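Local structure of glycoside Hydrolase (5T99) at residues P611-L616 / V631-Y636; E639-G644 / K691-L696; A759-A764 / Q793-K798; Q799-I804 / T817-L822. The protein is a family 2 glycoside hydrolase that binds d-galacto-isofagomine and probably removes galactose units from agarose-derived sugars in a gut bacterium. One frame throughout, in Å; residues are numbered along the deposited sequence.

How the interactions relate
Two pairs of contacts sit in two beta-rich parts of the chain and follow one another from 1 to 4 along the sequence. Interactions 1 and 2, with centres about 10 Å apart, belong to facing antiparallel sheets: strand 626-633 of the first leads directly into strand 637-642 of the second, and Ile-615 packs on Leu-640 between them. Interactions 3 and 4, about 9 Å apart at their centres, are likewise adjoining, because loop 793-798 runs straight into strand 800-807 and Ala-759 meets Lys-801 through backbone atoms. The centres of interactions 1 and 3 are about 39 Å from each other; the pairs share no strand or sheet, and each knits together a different beta-rich part of the enzyme.

Interaction 1 of 4, residues P611-L616 / V631-Y636; sequences PMVHIL and VYTNCY
The carbonyl O of Met-612 takes a hydrogen bond from the hydroxyl OG1 of Thr-633, 2.6 Å long and nearly in line with the C=O, at the mouth of a beta hairpin made by strands 613-616 and 626-633. The same OG1 accepts from the backbone N of Cys-635, an ST turn, so one hydroxyl bridges the turn after Thr-633 and the segment 611-616. Alongside, OD1 of Asn-634 receives the backbone N of Met-612 at 2.9 Å, with the N-H tilted 16° from the carbonyl plane of the amide. With CG of Asn-634 wedged between its own backbone N and carbonyl carbon (chi1 50°), the amide swings back over the facing chain, and ND2 reaches the carbonyls of Thr-608 and Lys-610. With an alanine here, the N-H of Met-612 would probably lose its mate and the carbonyls of Thr-608 and Lys-610 their common donor. Farther in, His-614 and Tyr-632 form an antiparallel hydrogen-bonded pair, joined by two backbone bonds. The imidazole of His-614 is turned to other partners, NE2 bonding to Asp-598 and the ring stacking on Tyr-601. On the face carrying Val-613, Ile-615 and Val-631, CG2 of Val-613 meets CG1 of Val-631 at 3.5 Å, and strands 687-693 and 699-706 cover this side. On the other face Leu-616 stands at about a right angle to Tyr-632, its CD1 4.0 Å from the ring centroid in a CH-pi contact, displaced toward the rim and closest to CE2.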
loop_
_atom_site.group_PDB
_atom_site.type_symbol
_atom_site.label_atom_id
_atom_site.label_comp_id
_atom_site.label_asym_id
_atom_site.label_seq_id
_atom_site.Cartn_x
_atom_site.Cartn_y
_atom_site.Cartn_z
ATOM N N PRO A 611 20.234 10.443 14.400
ATOM C CA PRO A 611 21.537 10.386 13.724
ATOM C C PRO A 611 21.821 9.039 13.067
ATOM O O PRO A 611 21.567 7.999 13.650
ATOM C CB PRO A 611 22.526 10.665 14.855
ATOM C CG PRO A 611 21.753 11.512 15.809
ATOM C CD PRO A 611 20.369 10.942 15.787
ATOM N N MET A 612 22.284 9.066 11.831
ATOM C CA MET A 612 22.621 7.833 11.120
ATOM C C MET A 612 23.773 8.074 10.150
ATOM O O MET A 612 24.195 9.218 9.876
ATOM C CB MET A 612 21.395 7.229 10.394
ATOM C CG MET A 612 20.701 8.153 9.380
ATOM S SD MET A 612 21.557 8.493 7.805
ATOM C CE MET A 612 21.652 6.851 7.101
ATOM N N VAL A 613 24.288 6.966 9.654
ATOM C CA VAL A 613 25.346 6.989 8.684
ATOM C C VAL A 613 25.270 5.644 7.977
ATOM O O VAL A 613 24.919 4.623 8.589
ATOM C CB VAL A 613 26.719 7.258 9.353
ATOM C CG1 VAL A 613 27.153 6.085 10.223
ATOM C CG2 VAL A 613 27.779 7.577 8.311
ATOM N N HIS A 614 25.530 5.663 6.680
ATOM C CA HIS A 614 25.508 4.446 5.876
ATOM C C HIS A 614 26.584 4.562 4.811
ATOM O O HIS A 614 26.823 5.654 4.280
ATOM C CB HIS A 614 24.125 4.240 5.254
ATOM C CG HIS A 614 24.066 3.154 4.226
ATOM N ND1 HIS A 614 23.788 1.843 4.544
ATOM C CD2 HIS A 614 24.215 3.192 2.881
ATOM C CE1 HIS A 614 23.780 1.116 3.441
ATOM N NE2 HIS A 614 24.034 1.913 2.417
ATOM N N ILE A 615 27.211 3.431 4.510
ATOM C CA ILE A 615 28.376 3.385 3.645
ATOM C C ILE A 615 28.110 2.386 2.517
ATOM O O ILE A 615 27.393 1.385 2.700
ATOM C CB ILE A 615 29.667 3.059 4.446
ATOM C CG1 ILE A 615 30.891 3.078 3.533
ATOM C CG2 ILE A 615 29.567 1.715 5.155
ATOM C CD1 ILE A 615 32.206 3.146 4.282
ATOM N N LEU A 616 28.645 2.714 1.345
ATOM C CA LEU A 616 28.614 1.831 0.190
ATOM C C LEU A 616 29.860 2.105 -0.674
ATOM O O LEU A 616 30.383 3.225 -0.639
ATOM C CB LEU A 616 27.282 1.960 -0.589
ATOM C CG LEU A 616 26.621 3.217 -1.198
ATOM C CD1 LEU A 616 26.533 4.390 -0.240
ATOM C CD2 LEU A 616 27.249 3.632 -2.516
ATOM N N VAL A 631 29.069 7.950 1.312
ATOM C CA VAL A 631 28.478 7.898 2.643
ATOM C C VAL A 631 27.264 8.811 2.669
ATOM O O VAL A 631 27.341 9.965 2.234
ATOM C CB VAL A 631 29.481 8.306 3.746
ATOM C CG1 VAL A 631 28.781 8.540 5.089
ATOM C CG2 VAL A 631 30.562 7.241 3.892
ATOM N N TYR A 632 26.152 8.269 3.177
ATOM C CA TYR A 632 24.921 9.032 3.395
ATOM C C TYR A 632 24.704 9.210 4.900
ATOM O O TYR A 632 24.668 8.235 5.644
ATOM C CB TYR A 632 23.719 8.323 2.746
ATOM C CG TYR A 632 23.900 7.932 1.279
ATOM C CD1 TYR A 632 24.630 8.730 0.393
ATOM C CD2 TYR A 632 23.313 6.769 0.772
ATOM C CE1 TYR A 632 24.788 8.370 -0.934
ATOM C CE2 TYR A 632 23.463 6.405 -0.562
ATOM C CZ TYR A 632 24.203 7.210 -1.406
ATOM O OH TYR A 632 24.358 6.859 -2.723
ATOM N N THR A 633 24.590 10.452 5.343
ATOM C CA THR A 633 24.395 10.759 6.749
ATOM C C THR A 633 23.550 12.019 6.879
ATOM O O THR A 633 23.533 12.850 5.973
ATOM C CB THR A 633 25.742 10.982 7.483
ATOM O OG1 THR A 633 25.516 11.198 8.888
ATOM C CG2 THR A 633 26.478 12.193 6.938
ATOM N N ASN A 634 22.867 12.143 8.017
ATOM C CA ASN A 634 22.185 13.386 8.401
ATOM C C ASN A 634 23.025 14.231 9.363
ATOM O O ASN A 634 22.570 15.273 9.825
ATOM C CB ASN A 634 20.785 13.118 8.976
ATOM C CG ASN A 634 20.773 12.060 10.070
ATOM O OD1 ASN A 634 21.821 11.530 10.463
ATOM N ND2 ASN A 634 19.576 11.737 10.562
ATOM N N CYS A 635 24.253 13.802 9.642
ATOM C CA CYS A 635 25.169 14.549 10.518
ATOM C C CYS A 635 25.982 15.612 9.767
ATOM O O CYS A 635 26.108 15.584 8.550
ATOM C CB CYS A 635 26.118 13.585 11.235
ATOM S SG CYS A 635 25.282 12.320 12.210
ATOM N N TYR A 636 26.528 16.548 10.524
ATOM C CA TYR A 636 27.290 17.653 9.968
ATOM C C TYR A 636 28.463 17.202 9.065
ATOM O O TYR A 636 28.695 17.812 8.011
ATOM C CB TYR A 636 27.780 18.538 11.109
ATOM C CG TYR A 636 28.781 19.576 10.708
ATOM C CD1 TYR A 636 28.372 20.774 10.123
ATOM C CD2 TYR A 636 30.146 19.372 10.921
ATOM C CE1 TYR A 636 29.297 21.737 9.747
ATOM C CE2 TYR A 636 31.074 20.331 10.560
ATOM C CZ TYR A 636 30.650 21.510 9.967
ATOM O OH TYR A 636 31.580 22.463 9.598
#

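Interaction 2 of 4, residues E639-G644 / K691-L696; sequences ELFLNG and KAYNNL
Two backbone hydrogen bonds join Glu-639 and Lys-691 as an antiparallel hydrogen-bonded pair: N of Glu-639 gives to O of Lys-691 at 2.8 Å, and N of Lys-691 returns the bond to O of Glu-639 at 2.9 Å. Both are close to straight. The aromatic contact is a cation-pi interaction, in which NZ of Lys-691 lies over the face of Phe-641, 4.7 Å from its ring centroid and 23° off the normal. The lysine chain, extended beyond CG, crosses the phenyl group at about a right angle and rests its CD against CE2 of Phe-641 at 3.7 Å. Packing comes from Tyr-693, whose ring edge takes CB of Glu-639 in plane, 3.8 Å from CE2. CG of Glu-639 is anti to the backbone N (chi1 -171°), which carries the carboxylate past the phenol with the two planes 62° apart; OE2 is bonded to Ser-646 on the adjoining strand. These partly exposed side chains line one surface of the sheet, while Leu-640 and Ala-692 face the other way, Leu-640 packing on Trp-679 and Val-681 of strand 677-682 in the facing sheet. Two antiparallel sheets packed face to face in this way are typical of a beta sandwich.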
loop_
_atom_site.group_PDB
_atom_site.type_symbol
_atom_site.label_atom_id
_atom_site.label_comp_id
_atom_site.label_asym_id
_atom_site.label_seq_id
_atom_site.Cartn_x
_atom_site.Cartn_y
_atom_site.Cartn_z
ATOM N N GLU A 639 33.969 10.970 8.625
ATOM C CA GLU A 639 35.381 10.639 8.428
ATOM C C GLU A 639 35.484 9.158 8.137
ATOM O O GLU A 639 34.882 8.353 8.835
ATOM C CB GLU A 639 36.201 10.991 9.681
ATOM C CG GLU A 639 37.719 10.883 9.496
ATOM C CD GLU A 639 38.531 11.540 10.609
ATOM O OE1 GLU A 639 37.981 11.817 11.695
ATOM O OE2 GLU A 639 39.737 11.772 10.394
ATOM N N LEU A 640 36.245 8.815 7.099
ATOM C CA LEU A 640 36.415 7.439 6.642
ATOM C C LEU A 640 37.771 6.899 7.127
ATOM O O LEU A 640 38.775 7.623 7.122
ATOM C CB LEU A 640 36.334 7.412 5.113
ATOM C CG LEU A 640 36.128 6.074 4.405
ATOM C CD1 LEU A 640 34.809 5.434 4.816
ATOM C CD2 LEU A 640 36.158 6.247 2.894
ATOM N N PHE A 641 37.790 5.637 7.555
ATOM C CA PHE A 641 38.995 4.998 8.092
ATOM C C PHE A 641 39.186 3.658 7.404
ATOM O O PHE A 641 38.280 2.833 7.443
ATOM C CB PHE A 641 38.877 4.774 9.612
ATOM C CG PHE A 641 38.906 6.045 10.438
ATOM C CD1 PHE A 641 40.105 6.528 10.965
ATOM C CD2 PHE A 641 37.728 6.745 10.719
ATOM C CE1 PHE A 641 40.134 7.691 11.739
ATOM C CE2 PHE A 641 37.752 7.907 11.491
ATOM C CZ PHE A 641 38.956 8.382 11.999
ATOM N N LEU A 642 40.343 3.449 6.765
ATOM C CA LEU A 642 40.685 2.149 6.166
ATOM C C LEU A 642 41.761 1.464 7.007
ATOM O O LEU A 642 42.884 1.960 7.093
ATOM C CB LEU A 642 41.175 2.319 4.726
ATOM C CG LEU A 642 41.617 1.048 3.988
ATOM C CD1 LEU A 642 40.499 0.014 3.912
ATOM C CD2 LEU A 642 42.121 1.409 2.600
ATOM N N ASN A 643 41.407 0.330 7.615
ATOM C CA ASN A 643 42.281 -0.393 8.558
ATOM C C ASN A 643 42.896 0.522 9.635
ATOM O O ASN A 643 44.088 0.443 9.929
ATOM C CB ASN A 643 43.371 -1.149 7.790
ATOM C CG ASN A 643 42.805 -2.251 6.926
ATOM O OD1 ASN A 643 42.117 -3.133 7.421
ATOM N ND2 ASN A 643 43.092 -2.211 5.631
ATOM N N GLY A 644 42.077 1.405 10.198
ATOM C CA GLY A 644 42.532 2.354 11.207
ATOM C C GLY A 644 43.096 3.673 10.698
ATOM O O GLY A 644 43.113 4.646 11.448
ATOM N N LYS A 691 32.781 7.228 10.453
ATOM C CA LYS A 691 32.362 7.870 11.679
ATOM C C LYS A 691 31.685 9.183 11.336
ATOM O O LYS A 691 32.270 10.005 10.638
ATOM C CB LYS A 691 33.568 8.114 12.576
ATOM C CG LYS A 691 34.162 6.833 13.136
ATOM C CD LYS A 691 35.288 7.109 14.124
ATOM C CE LYS A 691 36.008 5.819 14.473
ATOM N NZ LYS A 691 37.126 6.061 15.409
ATOM N N ALA A 692 30.462 9.365 11.838
ATOM C CA ALA A 692 29.677 10.574 11.615
ATOM C C ALA A 692 29.696 11.435 12.871
ATOM O O ALA A 692 29.466 10.927 13.976
ATOM C CB ALA A 692 28.244 10.215 11.246
ATOM N N TYR A 693 29.955 12.732 12.688
ATOM C CA TYR A 693 30.047 13.687 13.783
ATOM C C TYR A 693 29.105 14.874 13.585
ATOM O O TYR A 693 28.775 15.237 12.459
ATOM C CB TYR A 693 31.471 14.241 13.898
ATOM C CG TYR A 693 32.579 13.211 13.969
ATOM C CD1 TYR A 693 32.982 12.675 15.189
ATOM C CD2 TYR A 693 33.250 12.798 12.817
ATOM C CE1 TYR A 693 34.009 11.740 15.263
ATOM C CE2 TYR A 693 34.272 11.860 12.884
ATOM C CZ TYR A 693 34.649 11.336 14.110
ATOM O OH TYR A 693 35.665 10.408 14.183
ATOM N N ASN A 694 28.706 15.499 14.690
ATOM C CA ASN A 694 28.035 16.796 14.639
ATOM C C ASN A 694 29.089 17.902 14.465
ATOM O O ASN A 694 30.277 17.597 14.326
ATOM C CB ASN A 694 27.113 17.000 15.865
ATOM C CG ASN A 694 27.860 17.089 17.198
ATOM O OD1 ASN A 694 29.091 17.195 17.259
ATOM N ND2 ASN A 694 27.095 17.058 18.283
ATOM N N ASN A 695 28.657 19.163 14.462
ATOM C CA ASN A 695 29.573 20.306 14.267
ATOM C C ASN A 695 30.466 20.684 15.461
ATOM O O ASN A 695 31.310 21.564 15.328
ATOM C CB ASN A 695 28.806 21.551 13.774
ATOM C CG ASN A 695 27.877 22.154 14.826
ATOM O OD1 ASN A 695 27.719 21.641 15.935
ATOM N ND2 ASN A 695 27.247 23.260 14.464
ATOM N N LEU A 696 30.253 20.048 16.616
ATOM C CA LEU A 696 31.181 20.131 17.762
ATOM C C LEU A 696 32.287 19.062 17.729
ATOM O O LEU A 696 33.162 19.063 18.602
ATOM C CB LEU A 696 30.404 20.009 19.085
ATOM C CG LEU A 696 29.316 21.061 19.340
ATOM C CD1 LEU A 696 28.455 20.692 20.542
ATOM C CD2 LEU A 696 29.933 22.442 19.520
#

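Interaction 3 of 4, residues A759-A764 / Q793-K798; sequences AGHFRA and QSDENK
A strand end and the loop facing it meet here in the C-terminal beta region of the enzyme: strand 761-766 is the edge of an antiparallel sheet, and 793-798 leaves the neighbouring strand through a type II beta turn from Asp-795 to Lys-798. His-761 and Gln-793 form the last hydrogen-bonded pair, N of His-761 giving to O of Gln-793 at 3.0 Å and N of Gln-793 to O of His-761 at 3.1 Å. The shortest polar link is between side chains, ND1 of His-761 donating to OD2 of Asp-795 over 2.6 Å. It reaches the syn side of the carboxylate, 32° out of its plane, though ring and carboxylate are only 16° from coplanar. Because CG of His-761 sits between its backbone N and carbonyl carbon (chi1 61°), the imidazole folds back across the chain and lays one face over O of Gln-793. The other oxygen, OD1 of Asp-795, forms a salt bridge with NZ of Lys-798 at 3.2 Å, on its anti side, and takes a hydrogen bond from a water. Were Asp-795 replaced by an alanine, ND1 of His-761 and the ammonium of Lys-798 would probably lose the carboxylate they share, and the imidazole would be freer to turn. Gly-760 passes so close that a side chain on it would run into O of Gln-793. Beyond, Arg-763 lies alongside Gln-793, and Arg-763 and Ala-764 both face Ile-791, which makes a classic beta bulge in this edge strand.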
loop_
_atom_site.group_PDB
_atom_site.type_symbol
_atom_site.label_atom_id
_atom_site.label_comp_id
_atom_site.label_asym_id
_atom_site.label_seq_id
_atom_site.Cartn_x
_atom_site.Cartn_y
_atom_site.Cartn_z
ATOM N N ALA A 759 3.959 -25.644 14.745
ATOM C CA ALA A 759 2.757 -24.793 14.778
ATOM C C ALA A 759 2.796 -23.724 13.677
ATOM O O ALA A 759 3.032 -22.548 13.942
ATOM C CB ALA A 759 2.605 -24.148 16.159
ATOM N N GLY A 760 2.555 -24.143 12.439
ATOM C CA GLY A 760 2.658 -23.241 11.303
ATOM C C GLY A 760 3.254 -23.924 10.095
ATOM O O GLY A 760 3.484 -25.129 10.113
ATOM N N HIS A 761 3.509 -23.143 9.047
ATOM C CA HIS A 761 3.915 -23.692 7.767
ATOM C C HIS A 761 4.688 -22.715 6.897
ATOM O O HIS A 761 4.646 -21.497 7.091
ATOM C CB HIS A 761 2.685 -24.186 6.998
ATOM C CG HIS A 761 1.687 -23.110 6.697
ATOM N ND1 HIS A 761 0.677 -22.759 7.568
ATOM C CD2 HIS A 761 1.554 -22.299 5.625
ATOM C CE1 HIS A 761 -0.042 -21.789 7.036
ATOM N NE2 HIS A 761 0.476 -21.490 5.858
ATOM N N PHE A 762 5.387 -23.282 5.920
ATOM C CA PHE A 762 6.039 -22.503 4.884
ATOM C C PHE A 762 4.988 -21.692 4.119
ATOM O O PHE A 762 3.961 -22.244 3.722
ATOM C CB PHE A 762 6.783 -23.417 3.907
ATOM C CG PHE A 762 7.325 -22.682 2.733
ATOM C CD1 PHE A 762 8.460 -21.894 2.872
ATOM C CD2 PHE A 762 6.662 -22.694 1.512
ATOM C CE1 PHE A 762 8.950 -21.164 1.806
ATOM C CE2 PHE A 762 7.147 -21.965 0.439
ATOM C CZ PHE A 762 8.291 -21.196 0.584
ATOM N N ARG A 763 5.251 -20.401 3.900
ATOM C CA ARG A 763 4.342 -19.559 3.105
ATOM C C ARG A 763 4.958 -19.062 1.815
ATOM O O ARG A 763 4.362 -19.242 0.743
ATOM C CB ARG A 763 3.809 -18.373 3.919
ATOM C CG ARG A 763 2.799 -17.486 3.187
ATOM C CD ARG A 763 1.639 -18.260 2.557
ATOM N NE ARG A 763 0.792 -17.370 1.771
ATOM C CZ ARG A 763 1.085 -16.917 0.545
ATOM N NH1 ARG A 763 2.216 -17.272 -0.084
ATOM N NH2 ARG A 763 0.237 -16.089 -0.072
ATOM N N ALA A 764 6.121 -18.420 1.902
ATOM C CA ALA A 764 6.786 -17.905 0.695
ATOM C C ALA A 764 8.259 -17.571 0.893
ATOM O O ALA A 764 8.743 -17.502 2.019
ATOM C CB ALA A 764 6.041 -16.677 0.168
ATOM N N GLN A 793 4.018 -18.659 8.189
ATOM C CA GLN A 793 2.663 -18.274 8.548
ATOM C C GLN A 793 2.099 -19.217 9.596
ATOM O O GLN A 793 2.316 -20.417 9.521
ATOM C CB GLN A 793 1.774 -18.325 7.315
ATOM C CG GLN A 793 0.382 -17.747 7.520
ATOM C CD GLN A 793 -0.344 -17.522 6.210
ATOM O OE1 GLN A 793 -0.674 -16.388 5.849
ATOM N NE2 GLN A 793 -0.602 -18.598 5.494
ATOM N N SER A 794 1.349 -18.678 10.553
ATOM C CA SER A 794 0.685 -19.514 11.553
ATOM C C SER A 794 -0.411 -20.391 10.924
ATOM O O SER A 794 -0.854 -20.145 9.801
ATOM C CB SER A 794 0.091 -18.651 12.679
ATOM O OG SER A 794 -0.882 -17.748 12.175
ATOM N N ASP A 795 -0.797 -21.439 11.649
ATOM C CA ASP A 795 -2.010 -22.204 11.357
ATOM C C ASP A 795 -3.092 -21.725 12.314
ATOM O O ASP A 795 -2.818 -21.465 13.495
ATOM C CB ASP A 795 -1.797 -23.712 11.558
ATOM C CG ASP A 795 -0.969 -24.351 10.461
ATOM O OD1 ASP A 795 -0.363 -25.410 10.740
ATOM O OD2 ASP A 795 -0.936 -23.823 9.329
ATOM N N GLU A 796 -4.317 -21.628 11.801
ATOM C CA GLU A 796 -5.430 -21.067 12.562
ATOM C C GLU A 796 -5.682 -21.879 13.839
ATOM O O GLU A 796 -5.846 -23.096 13.778
ATOM C CB GLU A 796 -6.691 -21.024 11.696
ATOM C CG GLU A 796 -7.884 -20.330 12.351
ATOM C CD GLU A 796 -9.098 -20.258 11.447
ATOM O OE1 GLU A 796 -9.079 -20.854 10.350
ATOM O OE2 GLU A 796 -10.080 -19.601 11.842
ATOM N N ASN A 797 -5.679 -21.183 14.979
ATOM C CA ASN A 797 -5.958 -21.753 16.315
ATOM C C ASN A 797 -4.934 -22.770 16.857
ATOM O O ASN A 797 -5.226 -23.481 17.826
ATOM C CB ASN A 797 -7.400 -22.313 16.394
ATOM C CG ASN A 797 -8.434 -21.222 16.584
ATOM O OD1 ASN A 797 -8.909 -20.627 15.623
ATOM N ND2 ASN A 797 -8.784 -20.952 17.834
ATOM N N LYS A 798 -3.732 -22.797 16.280
ATOM C CA LYS A 798 -2.695 -23.742 16.683
ATOM C C LYS A 798 -1.535 -22.977 17.334
ATOM O O LYS A 798 -0.744 -22.328 16.649
ATOM C CB LYS A 798 -2.233 -24.571 15.471
ATOM C CG LYS A 798 -2.347 -26.076 15.678
ATOM C CD LYS A 798 -2.332 -26.854 14.365
ATOM C CE LYS A 798 -0.939 -26.925 13.758
ATOM N NZ LYS A 798 -0.922 -27.902 12.635
HETATM O O HOH W 1 0.905 -27.058 9.013
#

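Interaction 4 of 4, residues Q799-I804 / T817-L822; sequences QGKMNI and TINVEL
Met-802 lies side by side with Ile-818 and points the same way, toward the buried face of the hairpin formed by strands 800-807 and 814-821. Its CG stands opposite the backbone N (chi1 174°), and the chain runs straight out from the sheet before bending at its end to bring CE over the opposite strand. There the methyl sits 4.0 Å from CB of Ile-818 and 3.8 Å from CG2 of Val-820, whose side chain it crosses at a slant. On the other face the pairs are more polar. Asn-803 and Thr-817 run alongside each other, with a weak hydrogen bond from ND2 of Asn-803 to OG1 of Thr-817 at 3.2 Å. Lys-801 is directed the same way as Asn-819, but slants across Thr-817, its CB 3.7 Å from CG2 of that threonine. At the open end Gln-799 reaches along the final residues, and its OE1 accepts a weak, bent bond from N of Leu-822 at 2.8 Å. Beneath these groups the backbones are tied by two hydrogen-bonded pairs, Gly-800 with Val-820 and Met-802 with Ile-818; the shortest of the four bonds joins N of Met-802 to O of Ile-818 at 2.7 Å. Strand 751-758 continues the sheet beside 800-807, strand 722-724 runs parallel beside 814-821, and Met-802 packs against Val-792 of strand 787-793 in the facing sheet.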
loop_
_atom_site.group_PDB
_atom_site.type_symbol
_atom_site.label_atom_id
_atom_site.label_comp_id
_atom_site.label_asym_id
_atom_site.label_seq_id
_atom_site.Cartn_x
_atom_site.Cartn_y
_atom_site.Cartn_z
ATOM N N GLN A 799 -1.463 -23.054 18.664
ATOM C CA GLN A 799 -0.410 -22.401 19.451
ATOM C C GLN A 799 0.788 -23.324 19.605
ATOM O O GLN A 799 0.670 -24.527 19.391
ATOM C CB GLN A 799 -0.928 -22.022 20.838
ATOM C CG GLN A 799 -2.216 -21.208 20.829
ATOM C CD GLN A 799 -2.549 -20.631 22.193
ATOM O OE1 GLN A 799 -2.025 -19.579 22.586
ATOM N NE2 GLN A 799 -3.422 -21.318 22.925
ATOM N N GLY A 800 1.934 -22.743 19.964
ATOM C CA GLY A 800 3.159 -23.494 20.233
ATOM C C GLY A 800 4.332 -23.046 19.379
ATOM O O GLY A 800 4.331 -21.937 18.834
ATOM N N LYS A 801 5.334 -23.921 19.262
ATOM C CA LYS A 801 6.553 -23.623 18.518
ATOM C C LYS A 801 6.397 -23.933 17.032
ATOM O O LYS A 801 5.783 -24.933 16.645
ATOM C CB LYS A 801 7.736 -24.436 19.046
ATOM C CG LYS A 801 8.027 -24.322 20.532
ATOM C CD LYS A 801 9.294 -25.108 20.866
ATOM C CE LYS A 801 9.324 -25.580 22.312
ATOM N NZ LYS A 801 9.277 -24.436 23.270
ATOM N N MET A 802 6.963 -23.067 16.205
ATOM C CA MET A 802 7.138 -23.340 14.791
ATOM C C MET A 802 8.642 -23.375 14.595
ATOM O O MET A 802 9.322 -22.383 14.871
ATOM C CB MET A 802 6.495 -22.239 13.963
ATOM C CG MET A 802 6.741 -22.368 12.471
ATOM S SD MET A 802 5.937 -21.176 11.383
ATOM C CE MET A 802 5.222 -19.966 12.498
ATOM N N ASN A 803 9.155 -24.513 14.125
ATOM C CA ASN A 803 10.604 -24.751 14.028
ATOM C C ASN A 803 11.078 -24.697 12.597
ATOM O O ASN A 803 10.623 -25.473 11.764
ATOM C CB ASN A 803 10.960 -26.107 14.634
ATOM C CG ASN A 803 10.487 -26.232 16.067
ATOM O OD1 ASN A 803 9.723 -27.140 16.398
ATOM N ND2 ASN A 803 10.907 -25.297 16.919
ATOM N N ILE A 804 12.000 -23.777 12.327
ATOM C CA ILE A 804 12.522 -23.550 10.988
ATOM C C ILE A 804 13.923 -24.145 10.890
ATOM O O ILE A 804 14.714 -24.031 11.823
ATOM C CB ILE A 804 12.620 -22.040 10.656
ATOM C CG1 ILE A 804 11.364 -21.272 11.112
ATOM C CG2 ILE A 804 12.899 -21.828 9.175
ATOM C CD1 ILE A 804 10.036 -21.854 10.673
ATOM N N THR A 817 13.300 -20.678 16.075
ATOM C CA THR A 817 11.930 -20.970 16.484
ATOM C C THR A 817 11.077 -19.707 16.481
ATOM O O THR A 817 11.505 -18.650 16.950
ATOM C CB THR A 817 11.867 -21.623 17.884
ATOM O OG1 THR A 817 12.663 -22.808 17.891
ATOM C CG2 THR A 817 10.422 -22.000 18.252
ATOM N N ILE A 818 9.865 -19.838 15.947
ATOM C CA ILE A 818 8.858 -18.789 16.020
ATOM C C ILE A 818 7.760 -19.307 16.949
ATOM O O ILE A 818 7.242 -20.413 16.754
ATOM C CB ILE A 818 8.277 -18.443 14.627
ATOM C CG1 ILE A 818 9.386 -18.088 13.632
ATOM C CG2 ILE A 818 7.279 -17.300 14.732
ATOM C CD1 ILE A 818 10.269 -16.912 14.014
ATOM N N ASN A 819 7.428 -18.506 17.962
ATOM C CA ASN A 819 6.360 -18.842 18.902
ATOM C C ASN A 819 5.029 -18.261 18.431
ATOM O O ASN A 819 4.963 -17.120 17.985
ATOM C CB ASN A 819 6.714 -18.368 20.315
ATOM C CG ASN A 819 7.688 -19.303 21.004
ATOM O OD1 ASN A 819 7.335 -20.425 21.355
ATOM N ND2 ASN A 819 8.920 -18.855 21.185
ATOM N N VAL A 820 3.978 -19.065 18.540
ATOM C CA VAL A 820 2.665 -18.736 18.005
ATOM C C VAL A 820 1.673 -18.758 19.176
ATOM O O VAL A 820 1.562 -19.775 19.876
ATOM C CB VAL A 820 2.278 -19.733 16.887
ATOM C CG1 VAL A 820 0.915 -19.399 16.289
ATOM C CG2 VAL A 820 3.357 -19.754 15.813
ATOM N N GLU A 821 0.982 -17.634 19.386
ATOM C CA GLU A 821 0.079 -17.437 20.523
ATOM C C GLU A 821 -1.351 -17.126 20.075
ATOM O O GLU A 821 -1.580 -16.788 18.920
ATOM C CB GLU A 821 0.593 -16.289 21.380
ATOM C CG GLU A 821 1.922 -16.569 22.072
ATOM C CD GLU A 821 2.437 -15.379 22.871
ATOM O OE1 GLU A 821 1.796 -14.306 22.841
ATOM O OE2 GLU A 821 3.491 -15.516 23.524
ATOM N N LEU A 822 -2.283 -17.229 21.025
ATOM C CA LEU A 822 -3.730 -16.958 20.858
ATOM C C LEU A 822 -4.446 -18.118 20.175
ATOM O O LEU A 822 -5.155 -18.887 20.828
ATOM C CB LEU A 822 -4.041 -15.630 20.138
ATOM C CG LEU A 822 -3.802 -14.327 20.904
ATOM C CD1 LEU A 822 -2.374 -14.172 21.397
ATOM C CD2 LEU A 822 -4.192 -13.145 20.019
#